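Local coordinates for protein cystathionine gamma-synthase (Xanthomonas oryzae pv. oryzae KACC 10331, PDB 6LD7) that probably uses pyridoxal 5'-phosphate to make cystathionine in methionine biosynthesis, as a member of the trans-sulfuration enzyme family, at residues 109-113 with 114-118; 121-125 with 126-130; 344-348 with 349-353. The protein carries 1 engineered substitution. All blocks are in the same frame, centred on the assembly; numbering follows the deposited sequence.

Contact 1. Residues 109-113 with 114-118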
loop_
_atom_site.group_PDB
_atom_site.type_symbol
_atom_site.label_atom_id
_atom_site.label_comp_id
_atom_site.label_asym_id
_atom_site.label_seq_id
_atom_site.Cartn_x
_atom_site.Cartn_y
_atom_site.Cartn_z
ATOM N N HIS C 109 -26.834 -23.558 -17.805
ATOM C CA HIS C 109 -26.308 -23.688 -19.174
ATOM C C HIS C 109 -25.464 -22.459 -19.518
ATOM O O HIS C 109 -24.521 -22.583 -20.227
ATOM C CB HIS C 109 -27.501 -24.030 -20.071
ATOM C CG HIS C 109 -28.375 -22.851 -20.399
ATOM N ND1 HIS C 109 -29.086 -22.090 -19.416
ATOM C CD2 HIS C 109 -28.557 -22.205 -21.565
ATOM C CE1 HIS C 109 -29.669 -21.067 -20.003
ATOM N NE2 HIS C 109 -29.342 -21.107 -21.304
ATOM N N ASP C 110 -25.774 -21.265 -19.052
ATOM C CA ASP C 110 -25.068 -20.054 -19.538
ATOM C C ASP C 110 -24.185 -19.478 -18.400
ATOM O O ASP C 110 -23.937 -18.293 -18.380
ATOM C CB ASP C 110 -26.126 -19.069 -20.055
ATOM C CG ASP C 110 -27.189 -18.653 -19.036
ATOM O OD1 ASP C 110 -27.175 -19.178 -17.924
ATOM O OD2 ASP C 110 -28.057 -17.770 -19.385
ATOM N N ALA C 111 -23.815 -20.254 -17.389
ATOM C CA ALA C 111 -22.969 -19.721 -16.279
ATOM C C ALA C 111 -21.636 -19.142 -16.837
ATOM O O ALA C 111 -21.176 -19.598 -17.862
ATOM C CB ALA C 111 -22.676 -20.827 -15.269
ATOM N N TYR C 112 -21.010 -18.274 -16.076
ATOM C CA TYR C 112 -19.648 -17.748 -16.274
ATOM C C TYR C 112 -18.668 -18.848 -16.779
ATOM O O TYR C 112 -18.605 -19.953 -16.172
ATOM C CB TYR C 112 -19.201 -17.094 -14.947
ATOM C CG TYR C 112 -17.803 -16.546 -15.077
ATOM C CD1 TYR C 112 -17.481 -15.669 -16.132
ATOM C CD2 TYR C 112 -16.787 -16.968 -14.222
ATOM C CE1 TYR C 112 -16.173 -15.185 -16.269
ATOM C CE2 TYR C 112 -15.494 -16.490 -14.330
ATOM C CZ TYR C 112 -15.176 -15.613 -15.370
ATOM O OH TYR C 112 -13.872 -15.231 -15.489
ATOM N N GLY C 113 -17.972 -18.587 -17.898
ATOM C CA GLY C 113 -16.975 -19.467 -18.535
ATOM C C GLY C 113 -15.889 -19.942 -17.521
ATOM O O GLY C 113 -15.526 -21.144 -17.596
ATOM N N GLY C 114 -15.423 -19.102 -16.565
ATOM C CA GLY C 114 -14.410 -19.548 -15.575
ATOM C C GLY C 114 -15.039 -20.575 -14.634
ATOM O O GLY C 114 -14.411 -21.593 -14.264
ATOM N N SER C 115 -16.329 -20.433 -14.388
ATOM C CA SER C 115 -17.077 -21.364 -13.514
ATOM C C SER C 115 -17.166 -22.678 -14.282
ATOM O O SER C 115 -16.755 -23.714 -13.719
ATOM C CB SER C 115 -18.444 -20.807 -13.120
ATOM O OG SER C 115 -18.328 -19.563 -12.413
ATOM N N TRP C 116 -17.586 -22.642 -15.549
ATOM C CA TRP C 116 -17.667 -23.877 -16.407
ATOM C C TRP C 116 -16.282 -24.585 -16.473
ATOM O O TRP C 116 -16.247 -25.831 -16.394
ATOM C CB TRP C 116 -18.196 -23.587 -17.838
ATOM C CG TRP C 116 -19.679 -23.771 -17.915
ATOM C CD1 TRP C 116 -20.665 -22.799 -18.072
ATOM C CD2 TRP C 116 -20.373 -25.028 -17.723
ATOM N NE1 TRP C 116 -21.914 -23.377 -17.957
ATOM C CE2 TRP C 116 -21.767 -24.732 -17.719
ATOM C CE3 TRP C 116 -19.956 -26.355 -17.520
ATOM C CZ2 TRP C 116 -22.716 -25.756 -17.634
ATOM C CZ3 TRP C 116 -20.903 -27.328 -17.334
ATOM C CH2 TRP C 116 -22.262 -27.040 -17.433
ATOM N N ARG C 117 -15.193 -23.836 -16.712
ATOM C CA ARG C 117 -13.815 -24.417 -16.857
ATOM C C ARG C 117 -13.470 -25.195 -15.578
ATOM O O ARG C 117 -13.055 -26.382 -15.669
ATOM C CB ARG C 117 -12.866 -23.276 -17.174
ATOM C CG ARG C 117 -11.397 -23.619 -16.993
ATOM C CD ARG C 117 -10.418 -22.515 -17.295
ATOM N NE ARG C 117 -10.500 -21.136 -16.729
ATOM C CZ ARG C 117 -10.931 -20.595 -15.496
ATOM N NH1 ARG C 117 -11.549 -21.198 -14.397
ATOM N NH2 ARG C 117 -10.687 -19.286 -15.447
ATOM N N LEU C 118 -13.762 -24.598 -14.413
ATOM C CA LEU C 118 -13.455 -25.218 -13.111
ATOM C C LEU C 118 -14.365 -26.438 -12.899
ATOM O O LEU C 118 -13.820 -27.565 -12.584
ATOM C CB LEU C 118 -13.543 -24.199 -11.968
ATOM C CG LEU C 118 -13.311 -24.820 -10.594
ATOM C CD1 LEU C 118 -11.933 -25.523 -10.519
ATOM C CD2 LEU C 118 -13.467 -23.797 -9.500
#
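His109 brings its carbonyl O to 3.5 Å from Trp116 NE1, while its CB is directed away from the helix start; the residue is exposed, a place where a polar imidazole is at home. The indole N-H itself makes a weak bond to Pro108 O, one residue earlier, so Trp116 straps the chain leaving strand 104-108 to the helix that follows. Ala111 comes next and is buried. Its small CB lies 3.8 Å from Trp116 NE1, and its carbonyl O approaches the indole rim nearly in the ring plane, 3.2 Å from CD1. Tyr112 takes the N-cap position. Its O accepts the bond of the first helical turn from Trp116 N (2.9 Å, 163° at the hydrogen, in the carbonyl plane) and also a weak one from Ser115 N. A first torsion of 179° swings the phenol away from its own backbone N and back over the helix start, where Gly114 N sits over the ring centre, 3.4 Å above its plane. Glycine suits that place because a CB on Gly114 would collide with Tyr112 CE2. Ser115 OG lies at the ring edge, 3.5 Å from Tyr112 CD2, and the phenol OH hydrogen-bonds to Arg59 of the second subunit. Gly113 begins the helix, its O taking a bond from Arg117 N (2.9 Å, 160°). Arg117 bends back at its third torsion, laying its guanidinium face on Gly114 CA, near the same Arg59. In trans-sulfuration enzymes, a tyrosine at such a helix start stacks on the pyridoxal ring and an arginine of the partner subunit grips the phosphate, so this helix start is consistent with one wall of the cofactor pocket at a subunit boundary.

Contact 2. Residues 121-125 with 126-130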
loop_
_atom_site.group_PDB
_atom_site.type_symbol
_atom_site.label_atom_id
_atom_site.label_comp_id
_atom_site.label_asym_id
_atom_site.label_seq_id
_atom_site.Cartn_x
_atom_site.Cartn_y
_atom_site.Cartn_z
ATOM N N ALA C 121 -13.260 -29.349 -15.199
ATOM C CA ALA C 121 -11.931 -29.930 -14.864
ATOM C C ALA C 121 -12.093 -30.827 -13.648
ATOM O O ALA C 121 -11.578 -31.979 -13.674
ATOM C CB ALA C 121 -10.895 -28.831 -14.649
ATOM N N LEU C 122 -12.872 -30.409 -12.654
ATOM C CA LEU C 122 -12.996 -31.221 -11.437
ATOM C C LEU C 122 -13.980 -32.403 -11.677
ATOM O O LEU C 122 -13.804 -33.492 -11.102
ATOM C CB LEU C 122 -13.445 -30.318 -10.292
ATOM C CG LEU C 122 -12.494 -29.189 -9.908
ATOM C CD1 LEU C 122 -13.057 -28.437 -8.706
ATOM C CD2 LEU C 122 -11.094 -29.722 -9.632
ATOM N N ALA C 123 -14.992 -32.249 -12.502
ATOM C CA ALA C 123 -15.916 -33.386 -12.801
ATOM C C ALA C 123 -15.172 -34.448 -13.625
ATOM O O ALA C 123 -15.420 -35.623 -13.431
ATOM C CB ALA C 123 -17.134 -32.950 -13.574
ATOM N N LYS C 124 -14.338 -34.022 -14.539
ATOM C CA LYS C 124 -13.532 -34.936 -15.365
ATOM C C LYS C 124 -12.689 -35.818 -14.438
ATOM O O LYS C 124 -12.500 -36.938 -14.792
ATOM C CB LYS C 124 -12.610 -34.146 -16.297
ATOM C CG LYS C 124 -12.857 -34.354 -17.783
ATOM C CD LYS C 124 -12.269 -35.675 -18.336
ATOM C CE LYS C 124 -10.766 -35.818 -18.177
ATOM N NZ LYS C 124 -10.091 -34.508 -18.315
ATOM N N LYS C 125 -12.217 -35.327 -13.281
ATOM C CA LYS C 125 -11.482 -36.161 -12.314
ATOM C C LYS C 125 -12.424 -36.937 -11.419
ATOM O O LYS C 125 -11.937 -37.612 -10.554
ATOM C CB LYS C 125 -10.619 -35.314 -11.381
ATOM C CG LYS C 125 -9.570 -34.497 -12.092
ATOM C CD LYS C 125 -8.680 -33.795 -11.111
ATOM C CE LYS C 125 -7.301 -33.573 -11.677
ATOM N NZ LYS C 125 -6.439 -33.053 -10.598
ATOM N N GLY C 126 -13.731 -36.789 -11.479
ATOM C CA GLY C 126 -14.570 -37.589 -10.541
ATOM C C GLY C 126 -14.675 -36.927 -9.174
ATOM O O GLY C 126 -15.150 -37.557 -8.254
ATOM N N HIS C 127 -14.475 -35.616 -9.036
ATOM C CA HIS C 127 -14.722 -34.960 -7.720
ATOM C C HIS C 127 -16.229 -34.911 -7.393
ATOM O O HIS C 127 -16.614 -34.863 -6.179
ATOM C CB HIS C 127 -14.062 -33.557 -7.683
ATOM C CG HIS C 127 -12.587 -33.562 -7.531
ATOM N ND1 HIS C 127 -11.811 -34.711 -7.780
ATOM C CD2 HIS C 127 -11.739 -32.583 -7.162
ATOM C CE1 HIS C 127 -10.533 -34.389 -7.626
ATOM N NE2 HIS C 127 -10.477 -33.110 -7.263
ATOM N N PHE C 128 -17.055 -34.912 -8.421
ATOM C CA PHE C 128 -18.535 -34.779 -8.313
ATOM C C PHE C 128 -19.045 -34.926 -9.736
ATOM O O PHE C 128 -18.187 -34.927 -10.659
ATOM C CB PHE C 128 -19.005 -33.452 -7.658
ATOM C CG PHE C 128 -18.375 -32.207 -8.208
ATOM C CD1 PHE C 128 -18.790 -31.672 -9.412
ATOM C CD2 PHE C 128 -17.317 -31.574 -7.521
ATOM C CE1 PHE C 128 -18.141 -30.562 -9.951
ATOM C CE2 PHE C 128 -16.707 -30.437 -8.040
ATOM C CZ PHE C 128 -17.075 -29.969 -9.278
ATOM N N ALA C 129 -20.368 -35.103 -9.898
ATOM C CA ALA C 129 -20.990 -35.146 -11.233
ATOM C C ALA C 129 -21.725 -33.795 -11.471
ATOM O O ALA C 129 -22.136 -33.133 -10.518
ATOM C CB ALA C 129 -21.931 -36.332 -11.302
ATOM N N LEU C 130 -21.791 -33.385 -12.713
ATOM C CA LEU C 130 -22.435 -32.159 -13.232
ATOM C C LEU C 130 -23.747 -32.537 -13.916
ATOM O O LEU C 130 -23.697 -33.452 -14.700
ATOM C CB LEU C 130 -21.601 -31.611 -14.374
ATOM C CG LEU C 130 -20.324 -30.964 -13.985
ATOM C CD1 LEU C 130 -19.782 -30.232 -15.209
ATOM C CD2 LEU C 130 -20.616 -30.045 -12.806
HETATM O O HOH W 1 -17.789 -36.687 -12.591
#
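His127 folds its side chain back against the last turn of helix 113-124. Its CB rests 3.4 Å from Leu122 O, the carbonyl that also receives His127 N (3.0 Å, 162°). From CG, which lies beside the backbone N (chi1 -75°), the ring divides its contacts. CD2 meets the methyl Leu122 CD2 at 3.8 Å; on the other branch ND1 comes to 3.8 Å from Lys125 CB and has no polar partner, and CE1 touches Lys125 CD. Lys125 and His127 run side by side, and Lys125 NZ hydrogen-bonds to Leu99 O and Asn96 O of the second subunit. That ammonium, NZ 5.2 Å from His127 NE2, would probably discourage protonation of the buried ring. The imidazole also stacks on His127 of that subunit. Leu122 CB packs against Phe128 CZ and Ala123 CB against Leu130 CG, both at 3.8 Å, while a water donates to both Ala123 O and Phe128 O. Gly126 has positive phi (83°), where a CB would jam against Lys125 O; its N bonds to Ala123 O (2.8 Å). With His127 N to Leu122 O, this defines a Schellman motif, ending the helix of a beta-alpha-beta unit before strand 129-133.

Contact 3. Residues 344-348 with 349-353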
loop_
_atom_site.group_PDB
_atom_site.type_symbol
_atom_site.label_atom_id
_atom_site.label_comp_id
_atom_site.label_asym_id
_atom_site.label_seq_id
_atom_site.Cartn_x
_atom_site.Cartn_y
_atom_site.Cartn_z
ATOM N N LEU C 344 -16.625 0.227 -19.778
ATOM C CA LEU C 344 -15.904 -0.772 -20.575
ATOM C C LEU C 344 -16.842 -1.301 -21.639
ATOM O O LEU C 344 -18.056 -1.308 -21.441
ATOM C CB LEU C 344 -15.502 -1.921 -19.655
ATOM C CG LEU C 344 -14.595 -1.570 -18.473
ATOM C CD1 LEU C 344 -14.176 -2.804 -17.714
ATOM C CD2 LEU C 344 -13.354 -0.832 -18.890
ATOM N N ILE C 345 -16.277 -1.718 -22.746
ATOM C CA ILE C 345 -16.955 -2.498 -23.806
ATOM C C ILE C 345 -16.171 -3.784 -24.058
ATOM O O ILE C 345 -14.903 -3.777 -23.946
ATOM C CB ILE C 345 -17.082 -1.631 -25.058
ATOM C CG1 ILE C 345 -17.923 -2.353 -26.100
ATOM C CG2 ILE C 345 -15.718 -1.157 -25.595
ATOM C CD1 ILE C 345 -18.458 -1.399 -27.135
ATOM N N ALA C 346 -16.890 -4.876 -24.328
ATOM C CA ALA C 346 -16.315 -6.186 -24.691
ATOM C C ALA C 346 -17.131 -6.738 -25.857
ATOM O O ALA C 346 -18.332 -6.398 -25.960
ATOM C CB ALA C 346 -16.328 -7.127 -23.507
ATOM N N HIS C 347 -16.464 -7.447 -26.754
ATOM C CA HIS C 347 -17.051 -8.180 -27.916
ATOM C C HIS C 347 -17.037 -9.675 -27.610
ATOM O O HIS C 347 -15.981 -10.290 -27.721
ATOM C CB HIS C 347 -16.257 -7.803 -29.161
ATOM C CG HIS C 347 -16.760 -8.475 -30.392
ATOM N ND1 HIS C 347 -16.009 -9.452 -31.072
ATOM C CD2 HIS C 347 -17.975 -8.425 -30.979
ATOM C CE1 HIS C 347 -16.735 -9.887 -32.104
ATOM N NE2 HIS C 347 -17.941 -9.246 -32.081
ATOM N N PRO C 348 -18.131 -10.293 -27.094
ATOM C CA PRO C 348 -18.039 -11.694 -26.668
ATOM C C PRO C 348 -17.422 -12.689 -27.686
ATOM O O PRO C 348 -16.594 -13.527 -27.337
ATOM C CB PRO C 348 -19.482 -11.971 -26.297
ATOM C CG PRO C 348 -19.965 -10.619 -25.689
ATOM C CD PRO C 348 -19.403 -9.646 -26.716
ATOM N N ALA C 349 -17.689 -12.529 -28.967
ATOM C CA ALA C 349 -17.247 -13.519 -29.969
ATOM C C ALA C 349 -15.689 -13.538 -30.043
ATOM O O ALA C 349 -15.154 -14.610 -30.081
ATOM C CB ALA C 349 -17.949 -13.242 -31.257
ATOM N N SER C 350 -14.993 -12.425 -29.833
ATOM C CA SER C 350 -13.519 -12.326 -29.922
ATOM C C SER C 350 -12.893 -12.187 -28.534
ATOM O O SER C 350 -11.683 -12.017 -28.464
ATOM C CB SER C 350 -13.150 -11.167 -30.808
ATOM O OG SER C 350 -13.402 -9.896 -30.208
ATOM N N MET C 351 -13.658 -12.186 -27.436
ATOM C CA MET C 351 -13.078 -11.831 -26.116
ATOM C C MET C 351 -13.573 -12.883 -25.145
ATOM O O MET C 351 -13.016 -13.997 -25.196
ATOM C CB MET C 351 -13.385 -10.394 -25.691
ATOM C CG MET C 351 -12.767 -9.398 -26.608
ATOM S SD MET C 351 -13.142 -7.601 -26.390
ATOM C CE MET C 351 -12.421 -7.234 -24.794
ATOM N N THR C 352 -14.692 -12.646 -24.483
ATOM C CA THR C 352 -15.242 -13.494 -23.397
ATOM C C THR C 352 -15.561 -14.883 -23.913
ATOM O O THR C 352 -15.497 -15.730 -23.103
ATOM C CB THR C 352 -16.491 -12.875 -22.731
ATOM O OG1 THR C 352 -17.553 -12.725 -23.699
ATOM C CG2 THR C 352 -16.141 -11.548 -22.087
ATOM N N HIS C 353 -15.934 -15.097 -25.176
ATOM C CA HIS C 353 -16.438 -16.417 -25.686
ATOM C C HIS C 353 -15.637 -16.872 -26.908
ATOM O O HIS C 353 -16.173 -17.651 -27.735
ATOM C CB HIS C 353 -17.947 -16.320 -26.048
ATOM C CG HIS C 353 -18.847 -16.107 -24.878
ATOM N ND1 HIS C 353 -18.755 -14.965 -24.076
ATOM C CD2 HIS C 353 -19.764 -16.922 -24.298
ATOM C CE1 HIS C 353 -19.629 -15.072 -23.082
ATOM N NE2 HIS C 353 -20.232 -16.274 -23.185
#
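His347 and Ser350 meet across the first of two overlapping beta turns, 347-350 and 348-351, through which the chain leaves strand 344-346 of the mixed five-stranded sheet. The backbone bonds define them: Ser350 N reaches His347 O (3.2 Å), and Met351 N reaches Pro348 O (3.2 Å), each coming from above the carbonyl plane. Pro348 O also accepts His353 N at 2.8 Å, so two donors grip that oxygen and hold the next bend. Proline fits here because its ring fixes phi near the value the first turn needs, and its nitrogen has no hydrogen to leave unpaired.

Among side-chain bonds, His347 ND1 and Ser350 OG lie 2.8 Å apart in a nearly straight bond (165°), the hydroxyl standing at the edge of the imidazole near its plane. At the far side of the ring NE2 bonds to Asp368 O, so both nitrogens are engaged and the ring's rotation is fixed. One face looks toward Ala349 N, and Phe49 of the second subunit meets the ring with planes at about 50°.

Apolar and sulfur contacts follow. Met351, bent at its last torsion (chi3 65°), turns back to the strand end: SD takes a weak bond from His347 N (3.3 Å), and CE touches Ala346 CB (4.1 Å). A long, flexible thioether can serve as both acceptor and filler, and Phe46 of the second subunit packs on it. Thr352 lies alongside Pro348, its OG1 3.3 Å from Pro348 CB.

A last polar pair remains: Thr352 OG1, in the plane of the neighbouring imidazole, is hydrogen-bonded to His353 ND1 at 2.6 Å, with either as donor.

How the contacts relate
Contacts 1 and 2 stand at the two ends of helix 113-124, with centres 14 Å apart, and they touch where Trp116 CZ3 meets Leu130 CD1 at 3.8 Å. Contact 3 belongs to a different sheet; its centre is about 15 Å from that of contact 1, with nearest atoms about 6 Å apart, but about 28 Å from that of contact 2. All three reach the second subunit. Triethylene glycol, probably from the crystallisation liquor and weak evidence for a pocket, has nearest atoms about 3 Å from the Tyr112 side chain and about 4 Å from those of Lys124 and Thr352. Lys209, the predicted pyridoxal phosphate attachment point, is absent from the model; placing the cofactor beside contact 1 rests on family resemblance.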